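Local coordinates for platelet aggregation factor Sm-hPAF (Streptococcus mitis, PDB 4GWI), which binds fucosylated Lewis glycans through this F-type lectin domain, one part of a longer toxin that probably forms pores in cholesterol-containing host membranes, at residues A55-L61 and R123-L129; G62-V67 and A119-R123; L84-V89 and R101-L107. The protein carries 2 engineered substitutions. One frame throughout, in Å; residues are numbered along the deposited sequence.

Contact 1. Residues A55-L61 and R123-L129; sequences AWWQVDL and RYVKVEL. With MG (magnesium ion), chain E.
Two neighbouring strands of a sheet can do more than pair: here one of them also presents a metal ligand, which the other steadies by a salt bridge. Strands 56-61 and 124-129 run antiparallel (174°), their axes 4.7 Å apart, with W57 opposite V127 and V59 opposite V125 as hydrogen-bonded pairs. R123 accepts from L61 (N to R123 O, 2.8 Å), and its extended, all-t side chain meets D60 (chi1 t) in a two-pronged salt bridge, NE to OD1 2.8 Å and NH2 to OD2 3.0 Å. Y124, chi1 m, lays its ring beside the D60 carboxylate (CE2 to CG 3.4 Å). With R123 it forms a classic beta bulge against L92 of the next strand. V125 exchanges backbone bonds with V59 (V125 N to V59 O 3.0 Å, V59 N to V125 O 2.9 Å); V59 CG1 packs on V125 CB at 3.7 Å, on the buried face shared with W57 and V127. K126 is extended on the other face. Its NZ sits over the five-membered ring of W56 (chi1 p), 4.5 Å from the centroid, a cation-pi contact, and also forms a salt bridge with E128 OE2 (2.8 Å). V127 repeats the exchange with W57 (V127 N to W57 O 2.8 Å, W57 N to V127 O 3.0 Å). L129 N donates a hydrogen bond to A55 O (2.8 Å). The magnesium takes D60 OD2 at 2.2 Å, Q17 and three waters, one hydrogen-bonded to Y124 OH: a metal site on the five-stranded sheet of an F-type lectin beta-sandwich.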
loop_
_atom_site.group_PDB
_atom_site.type_symbol
_atom_site.label_atom_id
_atom_site.label_comp_id
_atom_site.label_asym_id
_atom_site.label_seq_id
_atom_site.Cartn_x
_atom_site.Cartn_y
_atom_site.Cartn_z
ATOM N N ALA A 55 -3.035 5.476 -10.879
ATOM C CA ALA A 55 -3.777 5.536 -9.561
ATOM C C ALA A 55 -2.731 5.339 -8.425
ATOM O O ALA A 55 -1.709 4.653 -8.592
ATOM C CB ALA A 55 -4.754 4.376 -9.553
ATOM N N TRP A 56 -3.075 5.913 -7.277
ATOM C CA TRP A 56 -2.156 5.743 -6.150
ATOM C C TRP A 56 -2.954 5.748 -4.815
ATOM O O TRP A 56 -4.084 6.212 -4.758
ATOM C CB TRP A 56 -1.011 6.838 -6.139
ATOM C CG TRP A 56 -1.553 8.268 -6.073
ATOM C CD1 TRP A 56 -1.806 9.132 -7.179
ATOM C CD2 TRP A 56 -2.099 8.970 -4.922
ATOM N NE1 TRP A 56 -2.338 10.334 -6.732
ATOM C CE2 TRP A 56 -2.547 10.298 -5.389
ATOM C CE3 TRP A 56 -2.132 8.707 -3.530
ATOM C CZ2 TRP A 56 -3.171 11.233 -4.517
ATOM C CZ3 TRP A 56 -2.730 9.639 -2.678
ATOM C CH2 TRP A 56 -3.250 10.890 -3.164
ATOM N N TRP A 57 -2.262 5.260 -3.783
ATOM C CA TRP A 57 -2.821 5.248 -2.402
ATOM C C TRP A 57 -1.662 5.599 -1.492
ATOM O O TRP A 57 -0.485 5.260 -1.790
ATOM C CB TRP A 57 -3.292 3.790 -2.175
ATOM C CG TRP A 57 -3.723 3.586 -0.733
ATOM C CD1 TRP A 57 -5.073 3.663 -0.219
ATOM C CD2 TRP A 57 -2.880 3.241 0.390
ATOM N NE1 TRP A 57 -5.045 3.414 1.183
ATOM C CE2 TRP A 57 -3.775 3.146 1.545
ATOM C CE3 TRP A 57 -1.495 2.999 0.541
ATOM C CZ2 TRP A 57 -3.290 2.899 2.822
ATOM C CZ3 TRP A 57 -1.002 2.735 1.822
ATOM C CH2 TRP A 57 -1.913 2.616 2.926
ATOM N N GLN A 58 -1.920 6.285 -0.363
ATOM C CA GLN A 58 -0.840 6.709 0.530
ATOM C C GLN A 58 -1.312 6.618 1.974
ATOM O O GLN A 58 -2.511 6.862 2.259
ATOM C CB GLN A 58 -0.534 8.177 0.208
ATOM C CG GLN A 58 0.571 8.749 1.115
ATOM C CD GLN A 58 0.815 10.165 0.622
ATOM O OE1 GLN A 58 0.148 11.100 1.078
ATOM N NE2 GLN A 58 1.675 10.246 -0.356
ATOM N N VAL A 59 -0.383 6.266 2.885
ATOM C CA VAL A 59 -0.682 6.452 4.318
ATOM C C VAL A 59 0.365 7.446 4.881
ATOM O O VAL A 59 1.563 7.421 4.532
ATOM C CB VAL A 59 -0.630 5.105 5.038
ATOM C CG1 VAL A 59 0.712 4.346 4.790
ATOM C CG2 VAL A 59 -0.976 5.299 6.587
ATOM N N ASP A 60 -0.149 8.308 5.768
ATOM C CA ASP A 60 0.711 9.281 6.561
ATOM C C ASP A 60 0.963 8.624 7.877
ATOM O O ASP A 60 0.005 8.472 8.722
ATOM C CB ASP A 60 -0.058 10.579 6.674
ATOM C CG ASP A 60 0.710 11.623 7.422
ATOM O OD1 ASP A 60 1.770 11.307 7.922
ATOM O OD2 ASP A 60 0.110 12.719 7.533
ATOM N N LEU A 61 2.188 8.253 8.162
ATOM C CA LEU A 61 2.532 7.631 9.472
ATOM C C LEU A 61 2.459 8.634 10.611
ATOM O O LEU A 61 2.575 8.182 11.800
ATOM C CB LEU A 61 3.916 6.981 9.421
ATOM C CG LEU A 61 4.109 5.923 8.335
ATOM C CD1 LEU A 61 5.525 5.422 8.270
ATOM C CD2 LEU A 61 3.147 4.710 8.544
ATOM N N ARG A 123 8.071 9.465 6.322
ATOM C CA ARG A 123 6.785 9.744 6.973
ATOM C C ARG A 123 5.637 9.164 6.162
ATOM O O ARG A 123 4.557 8.824 6.777
ATOM C CB ARG A 123 6.604 11.255 7.154
ATOM C CG ARG A 123 5.226 11.557 7.825
ATOM C CD ARG A 123 5.130 12.928 8.373
ATOM N NE ARG A 123 3.670 13.233 8.591
ATOM C CZ ARG A 123 3.231 14.337 9.162
ATOM N NH1 ARG A 123 4.131 15.232 9.701
ATOM N NH2 ARG A 123 1.907 14.523 9.183
ATOM N N TYR A 124 5.740 9.057 4.854
ATOM C CA TYR A 124 4.620 8.575 4.003
ATOM C C TYR A 124 5.009 7.324 3.301
ATOM O O TYR A 124 6.180 7.147 2.839
ATOM C CB TYR A 124 4.240 9.643 2.961
ATOM C CG TYR A 124 3.789 10.975 3.540
ATOM C CD1 TYR A 124 4.759 11.988 3.871
ATOM C CD2 TYR A 124 2.457 11.206 3.899
ATOM C CE1 TYR A 124 4.387 13.203 4.414
ATOM C CE2 TYR A 124 2.053 12.462 4.393
ATOM C CZ TYR A 124 3.004 13.454 4.631
ATOM O OH TYR A 124 2.617 14.623 5.258
ATOM N N VAL A 125 4.024 6.394 3.087
ATOM C CA VAL A 125 4.229 5.184 2.304
ATOM C C VAL A 125 3.215 5.250 1.165
ATOM O O VAL A 125 1.977 5.457 1.482
ATOM C CB VAL A 125 4.012 3.918 3.157
ATOM C CG1 VAL A 125 4.152 2.669 2.240
ATOM C CG2 VAL A 125 5.011 3.898 4.314
ATOM N N LYS A 126 3.648 5.112 -0.072
ATOM C CA LYS A 126 2.703 5.282 -1.186
ATOM C C LYS A 126 2.820 4.056 -2.094
ATOM O O LYS A 126 3.913 3.521 -2.280
ATOM C CB LYS A 126 3.111 6.589 -1.881
ATOM C CG LYS A 126 2.231 7.022 -2.954
ATOM C CD LYS A 126 2.681 8.509 -3.276
ATOM C CE LYS A 126 1.647 8.906 -4.308
ATOM N NZ LYS A 126 2.343 9.929 -5.115
ATOM N N VAL A 127 1.682 3.642 -2.680
ATOM C CA VAL A 127 1.665 2.578 -3.706
ATOM C C VAL A 127 1.189 3.338 -4.939
ATOM O O VAL A 127 0.138 3.955 -4.928
ATOM C CB VAL A 127 0.714 1.405 -3.341
ATOM C CG1 VAL A 127 0.649 0.380 -4.508
ATOM C CG2 VAL A 127 1.163 0.801 -2.002
ATOM N N GLU A 128 1.945 3.187 -6.037
ATOM C CA GLU A 128 1.605 3.970 -7.300
ATOM C C GLU A 128 1.544 2.964 -8.439
ATOM O O GLU A 128 2.550 2.324 -8.766
ATOM C CB GLU A 128 2.760 4.925 -7.647
ATOM C CG GLU A 128 2.898 6.035 -6.665
ATOM C CD GLU A 128 4.026 7.054 -7.008
ATOM O OE1 GLU A 128 4.865 6.754 -7.876
ATOM O OE2 GLU A 128 4.046 8.126 -6.342
ATOM N N LEU A 129 0.373 2.880 -9.084
ATOM C CA LEU A 129 0.295 2.076 -10.322
ATOM C C LEU A 129 0.920 2.860 -11.469
ATOM O O LEU A 129 0.836 4.057 -11.468
ATOM C CB LEU A 129 -1.130 1.708 -10.705
ATOM C CG LEU A 129 -1.872 0.790 -9.745
ATOM C CD1 LEU A 129 -3.251 0.413 -10.323
ATOM C CD2 LEU A 129 -1.054 -0.432 -9.331
HETATM MG MG MG E . -1.327 14.081 6.623
HETATM O O HOH W 1 0.733 12.044 -3.032
HETATM O O HOH W 2 0.283 15.455 5.883
HETATM O O HOH W 3 -1.519 13.326 4.934
HETATM O O HOH W 4 -2.706 15.663 6.127
#

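Contact 2. Residues G62-V67 and A119-R123; sequences GKTENV and AKDAR. Unlike the reference sequence in segment 119-123: D121 (reference Ala). With GOL (glycerol), chain D.
R123, N66 and V67 bury the most surface in this short antiparallel pairing: R123 by length, N66 by side-chain hydrogen bonds, V67 by backbone pairing. The axes of strands 64-67 and 120-122 come within 4.4 Å at 151°, with N66 opposite D121 between two hydrogen-bonded pairs, V67 with K120 and E65 with A122 (E65 N to A122 O and A122 N to E65 O, both 2.9 Å). V67, chi1 t, gives N to K120 O at 2.8 Å and receives K120 N on its O at 3.1 Å; its CG2 lies 4.4 Å from A122 CB on their shared face. On the face of N66 and D121, N66 (chi1 t) turns ND2 to D121 OD1 (2.9 Å), where the reference has Ala, and weakly to A119 O (3.1 Å); S146 takes its OD1. R123 stretches along G62-K63, with G62 C over one guanidinium face, 3.6 Å from R123 NE. NH1 donates to O1 (2.7 Å) of a glycerol, probably from the crystallisation liquor, while D60 engages NE and NH2 in a salt bridge. G62, at phi 91°, and R123 lie in corners: paired chain turns carrying both strands from one sheet of the beta-sandwich to the other.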
loop_
_atom_site.group_PDB
_atom_site.type_symbol
_atom_site.label_atom_id
_atom_site.label_comp_id
_atom_site.label_asym_id
_atom_site.label_seq_id
_atom_site.Cartn_x
_atom_site.Cartn_y
_atom_site.Cartn_z
ATOM N N GLY A 62 2.394 9.926 10.275
ATOM C CA GLY A 62 2.160 10.986 11.237
ATOM C C GLY A 62 3.425 11.585 11.838
ATOM O O GLY A 62 3.344 12.669 12.447
ATOM N N LYS A 63 4.545 10.915 11.620
ATOM C CA LYS A 63 5.875 11.343 12.060
ATOM C C LYS A 63 6.838 10.580 11.214
ATOM O O LYS A 63 6.434 9.623 10.545
ATOM C CB LYS A 63 6.084 11.081 13.574
ATOM C CG LYS A 63 5.907 9.661 14.040
ATOM C CD LYS A 63 6.028 9.455 15.588
ATOM C CE LYS A 63 7.365 9.939 16.211
ATOM N NZ LYS A 63 8.671 9.751 15.468
ATOM N N THR A 64 8.120 10.965 11.180
ATOM C CA THR A 64 9.111 10.190 10.458
ATOM C C THR A 64 9.538 8.962 11.244
ATOM O O THR A 64 9.906 9.059 12.453
ATOM C CB THR A 64 10.346 11.098 10.134
ATOM O OG1 THR A 64 9.844 12.173 9.344
ATOM C CG2 THR A 64 11.407 10.338 9.361
ATOM N N GLU A 65 9.471 7.799 10.615
ATOM C CA GLU A 65 9.826 6.575 11.273
ATOM C C GLU A 65 10.928 5.883 10.463
ATOM O O GLU A 65 11.000 6.033 9.234
ATOM C CB GLU A 65 8.583 5.649 11.236
ATOM C CG GLU A 65 7.415 6.224 12.001
ATOM C CD GLU A 65 7.514 5.979 13.482
ATOM O OE1 GLU A 65 6.490 6.277 14.167
ATOM O OE2 GLU A 65 8.568 5.478 13.964
ATOM N N ASN A 66 11.669 4.980 11.110
ATOM C CA ASN A 66 12.644 4.211 10.395
ATOM C C ASN A 66 12.022 2.909 9.894
ATOM O O ASN A 66 11.753 1.992 10.694
ATOM C CB ASN A 66 13.851 3.929 11.288
ATOM C CG ASN A 66 15.037 3.493 10.490
ATOM O OD1 ASN A 66 15.118 2.355 10.112
ATOM N ND2 ASN A 66 15.890 4.451 10.024
ATOM N N VAL A 67 11.715 2.924 8.596
ATOM C CA VAL A 67 10.860 1.848 7.995
ATOM C C VAL A 67 11.735 0.765 7.506
ATOM O O VAL A 67 12.742 0.973 6.724
ATOM C CB VAL A 67 10.050 2.457 6.842
ATOM C CG1 VAL A 67 9.259 1.322 6.097
ATOM C CG2 VAL A 67 9.062 3.533 7.386
ATOM N N ALA A 119 16.447 0.488 6.226
ATOM C CA ALA A 119 16.379 1.432 7.386
ATOM C C ALA A 119 16.136 2.855 6.939
ATOM O O ALA A 119 16.986 3.763 7.156
ATOM C CB ALA A 119 17.676 1.329 8.203
ATOM N N LYS A 120 15.005 3.083 6.254
ATOM C CA LYS A 120 14.754 4.348 5.661
ATOM C C LYS A 120 13.897 5.248 6.505
ATOM O O LYS A 120 12.773 4.845 6.912
ATOM C CB LYS A 120 14.036 4.137 4.302
ATOM C CG LYS A 120 14.856 3.417 3.208
ATOM C CD LYS A 120 16.039 4.353 2.760
ATOM C CE LYS A 120 16.961 3.463 1.900
ATOM N NZ LYS A 120 18.189 4.324 1.612
ATOM N N ASP A 121 14.287 6.503 6.711
ATOM C CA ASP A 121 13.494 7.418 7.512
ATOM C C ASP A 121 12.440 8.117 6.705
ATOM O O ASP A 121 12.798 8.907 5.798
ATOM C CB ASP A 121 14.400 8.413 8.238
ATOM C CG ASP A 121 15.356 7.694 9.183
ATOM O OD1 ASP A 121 14.894 7.131 10.241
ATOM O OD2 ASP A 121 16.607 7.601 8.860
ATOM N N ALA A 122 11.150 7.783 6.909
ATOM C CA ALA A 122 10.115 8.272 6.047
ATOM C C ALA A 122 8.872 8.549 6.840
ATOM O O ALA A 122 8.669 7.884 7.877
ATOM C CB ALA A 122 9.795 7.186 5.035
ATOM N N ARG A 123 8.071 9.465 6.322
ATOM C CA ARG A 123 6.785 9.744 6.973
ATOM C C ARG A 123 5.637 9.164 6.162
ATOM O O ARG A 123 4.557 8.824 6.777
ATOM C CB ARG A 123 6.604 11.255 7.154
ATOM C CG ARG A 123 5.226 11.557 7.825
ATOM C CD ARG A 123 5.130 12.928 8.373
ATOM N NE ARG A 123 3.670 13.233 8.591
ATOM C CZ ARG A 123 3.231 14.337 9.162
ATOM N NH1 ARG A 123 4.131 15.232 9.701
ATOM N NH2 ARG A 123 1.907 14.523 9.183
HETATM C C1 GOL D . 7.930 14.432 10.619
HETATM O O1 GOL D . 6.798 15.293 10.290
HETATM C C2 GOL D . 8.553 15.022 11.876
HETATM O O2 GOL D . 7.582 15.018 12.935
HETATM C C3 GOL D . 9.706 14.123 12.261
HETATM O O3 GOL D . 9.037 13.091 13.009
#

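Contact 3. Residues L84-V89 and R101-L107; sequences LSNFDV and RQHFDSL
Aromatic bumps and aliphatic hollows can interlock a pair of strands alongside their backbone hydrogen bonds. The axes of strands 87-89 and 101-104 come within 4.6 Å at 149°, antiparallel, F87 opposite F104 and V89 opposite Q102 as hydrogen-bonded pairs. F87 (chi1 p) offers a ring face onto which F104 CB projects, 4.0 Å from the centroid, a CH-pi contact. The F104 ring (chi1 m) is slid aside, centroids 5.6 Å apart and planes at 29°, and its CE2 settles against V89 CG2 at 4.1 Å. At the F87 ring edge L107 CD1 fits 3.7 Å from CZ and meets L84 CD2 at 4.1 Å. At the open end of this beta hairpin, 87-92/98-104, N86 (phi 49°) and F87 both face F104 in a G1 beta bulge. F87 N to F104 O (3.1 Å) and F104 N to F87 O (2.8 Å) frame it; N86 N to D105 O (2.9 Å) continues the pairing. Where the chains separate, a water bridges L84 O (2.6 Å) to L107 N (3.0 Å). On the opposite face D88, chi1 m, receives R101 NH1 on OD1 (2.8 Å, a salt bridge) and H103 ND1 on OD2 (3.1 Å); R101 also forms salt bridges with E98 and E128.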
loop_
_atom_site.group_PDB
_atom_site.type_symbol
_atom_site.label_atom_id
_atom_site.label_comp_id
_atom_site.label_asym_id
_atom_site.label_seq_id
_atom_site.Cartn_x
_atom_site.Cartn_y
_atom_site.Cartn_z
ATOM N N LEU A 84 -3.152 -5.224 -9.564
ATOM C CA LEU A 84 -1.982 -4.816 -8.775
ATOM C C LEU A 84 -0.714 -5.421 -9.459
ATOM O O LEU A 84 -0.200 -6.504 -9.091
ATOM C CB LEU A 84 -2.091 -5.248 -7.293
ATOM C CG LEU A 84 -0.905 -4.779 -6.426
ATOM C CD1 LEU A 84 -0.893 -3.230 -6.352
ATOM C CD2 LEU A 84 -1.171 -5.295 -5.014
ATOM N N SER A 85 -0.305 -4.702 -10.474
ATOM C CA SER A 85 0.857 -5.107 -11.306
ATOM C C SER A 85 1.434 -3.827 -11.850
ATOM O O SER A 85 0.766 -2.791 -11.974
ATOM C CB SER A 85 0.403 -6.134 -12.393
ATOM O OG SER A 85 -0.417 -5.423 -13.249
ATOM N N ASN A 86 2.742 -3.884 -12.191
ATOM C CA ASN A 86 3.493 -2.762 -12.697
ATOM C C ASN A 86 3.302 -1.516 -11.840
ATOM O O ASN A 86 2.690 -0.531 -12.237
ATOM C CB ASN A 86 3.074 -2.493 -14.146
ATOM C CG ASN A 86 4.002 -1.491 -14.852
ATOM O OD1 ASN A 86 5.050 -1.121 -14.393
ATOM N ND2 ASN A 86 3.527 -0.976 -15.984
ATOM N N PHE A 87 3.853 -1.619 -10.647
ATOM C CA PHE A 87 3.646 -0.567 -9.675
ATOM C C PHE A 87 4.900 -0.314 -8.874
ATOM O O PHE A 87 5.802 -1.164 -8.787
ATOM C CB PHE A 87 2.481 -0.912 -8.682
ATOM C CG PHE A 87 2.717 -2.138 -7.841
ATOM C CD1 PHE A 87 2.433 -3.412 -8.306
ATOM C CD2 PHE A 87 3.294 -2.012 -6.558
ATOM C CE1 PHE A 87 2.670 -4.558 -7.559
ATOM C CE2 PHE A 87 3.519 -3.131 -5.831
ATOM C CZ PHE A 87 3.179 -4.384 -6.243
ATOM N N ASP A 88 4.938 0.851 -8.246
ATOM C CA ASP A 88 6.051 1.185 -7.332
ATOM C C ASP A 88 5.531 1.281 -5.904
ATOM O O ASP A 88 4.348 1.634 -5.650
ATOM C CB ASP A 88 6.645 2.579 -7.622
ATOM C CG ASP A 88 7.443 2.675 -8.966
ATOM O OD1 ASP A 88 7.556 3.828 -9.479
ATOM O OD2 ASP A 88 7.850 1.670 -9.483
ATOM N N VAL A 89 6.379 0.954 -4.962
ATOM C CA VAL A 89 6.166 1.285 -3.492
ATOM C C VAL A 89 7.186 2.354 -3.181
ATOM O O VAL A 89 8.418 2.161 -3.420
ATOM C CB VAL A 89 6.344 0.042 -2.629
ATOM C CG1 VAL A 89 6.103 0.352 -1.128
ATOM C CG2 VAL A 89 5.351 -1.062 -3.084
ATOM N N ARG A 101 12.323 3.888 -3.414
ATOM C CA ARG A 101 11.334 3.472 -4.417
ATOM C C ARG A 101 11.728 2.102 -4.894
ATOM O O ARG A 101 12.896 1.868 -5.211
ATOM C CB ARG A 101 11.291 4.493 -5.598
ATOM C CG ARG A 101 10.351 4.078 -6.706
ATOM C CD ARG A 101 10.350 5.107 -7.878
ATOM N NE ARG A 101 9.969 6.407 -7.430
ATOM C CZ ARG A 101 8.727 6.934 -7.493
ATOM N NH1 ARG A 101 7.721 6.232 -8.012
ATOM N NH2 ARG A 101 8.518 8.183 -7.003
ATOM N N GLN A 102 10.769 1.147 -4.918
ATOM C CA GLN A 102 10.998 -0.181 -5.514
ATOM C C GLN A 102 9.882 -0.460 -6.465
ATOM O O GLN A 102 8.713 -0.154 -6.186
ATOM C CB GLN A 102 10.989 -1.247 -4.452
ATOM C CG GLN A 102 12.274 -1.176 -3.629
ATOM C CD GLN A 102 12.359 -2.206 -2.512
ATOM O OE1 GLN A 102 12.060 -3.388 -2.734
ATOM N NE2 GLN A 102 12.854 -1.771 -1.308
ATOM N N HIS A 103 10.215 -1.018 -7.607
ATOM C CA HIS A 103 9.263 -1.372 -8.629
ATOM C C HIS A 103 8.990 -2.867 -8.654
ATOM O O HIS A 103 9.900 -3.696 -8.447
ATOM C CB HIS A 103 9.859 -0.965 -9.979
ATOM C CG HIS A 103 8.986 -1.402 -11.144
ATOM N ND1 HIS A 103 7.838 -0.759 -11.454
ATOM C CD2 HIS A 103 9.086 -2.506 -11.995
ATOM C CE1 HIS A 103 7.245 -1.409 -12.522
ATOM N NE2 HIS A 103 7.989 -2.488 -12.816
ATOM N N PHE A 104 7.732 -3.231 -8.926
ATOM C CA PHE A 104 7.298 -4.638 -9.019
ATOM C C PHE A 104 6.472 -4.909 -10.219
ATOM O O PHE A 104 5.566 -4.172 -10.543
ATOM C CB PHE A 104 6.465 -5.069 -7.776
ATOM C CG PHE A 104 7.252 -4.913 -6.513
ATOM C CD1 PHE A 104 8.087 -5.956 -6.101
ATOM C CD2 PHE A 104 7.292 -3.654 -5.843
ATOM C CE1 PHE A 104 8.967 -5.804 -4.993
ATOM C CE2 PHE A 104 8.149 -3.545 -4.756
ATOM C CZ PHE A 104 8.947 -4.579 -4.329
ATOM N N ASP A 105 6.784 -5.993 -10.926
ATOM C CA ASP A 105 5.968 -6.313 -12.084
ATOM C C ASP A 105 4.676 -6.983 -11.667
ATOM O O ASP A 105 3.658 -6.671 -12.242
ATOM C CB ASP A 105 6.720 -7.343 -12.957
ATOM C CG ASP A 105 7.929 -6.756 -13.654
ATOM O OD1 ASP A 105 7.960 -5.527 -13.952
ATOM O OD2 ASP A 105 8.838 -7.576 -13.946
ATOM N N SER A 106 4.698 -7.883 -10.696
ATOM C CA SER A 106 3.553 -8.722 -10.365
ATOM C C SER A 106 3.686 -9.145 -8.935
ATOM O O SER A 106 4.748 -9.005 -8.368
ATOM C CB SER A 106 3.658 -10.048 -11.166
ATOM O OG SER A 106 2.399 -10.552 -11.408
ATOM N N LEU A 107 2.597 -9.687 -8.370
ATOM C CA LEU A 107 2.690 -10.434 -7.137
ATOM C C LEU A 107 2.777 -11.966 -7.458
ATOM O O LEU A 107 2.875 -12.793 -6.514
ATOM C CB LEU A 107 1.423 -10.206 -6.314
ATOM C CG LEU A 107 1.605 -9.166 -5.219
ATOM C CD1 LEU A 107 1.890 -7.822 -5.873
ATOM C CD2 LEU A 107 0.378 -9.081 -4.302
HETATM O O HOH W 5 -0.082 -9.096 -9.473
#

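Along the chain the contacts are nested: contact 3 lies inside the loop closed by contact 2, and contact 2 inside that closed by contact 1. Contacts 1 and 3 occupy the same five-stranded sheet, centres 13 Å apart, with strands 124-129 and 87-92 as neighbours; E128 links them through a salt bridge to R101. Contact 2, its centre also 13 Å from that of contact 1, belongs to the other sheet but shares R123: strand 64-74 follows 56-61, and 120-122 precedes 124-129. Contacts 2 and 3 are 21 Å apart between centres and do not touch. The three contacts thus span both sheets of one lectin domain, with the magnesium site near the corner between contacts 1 and 2.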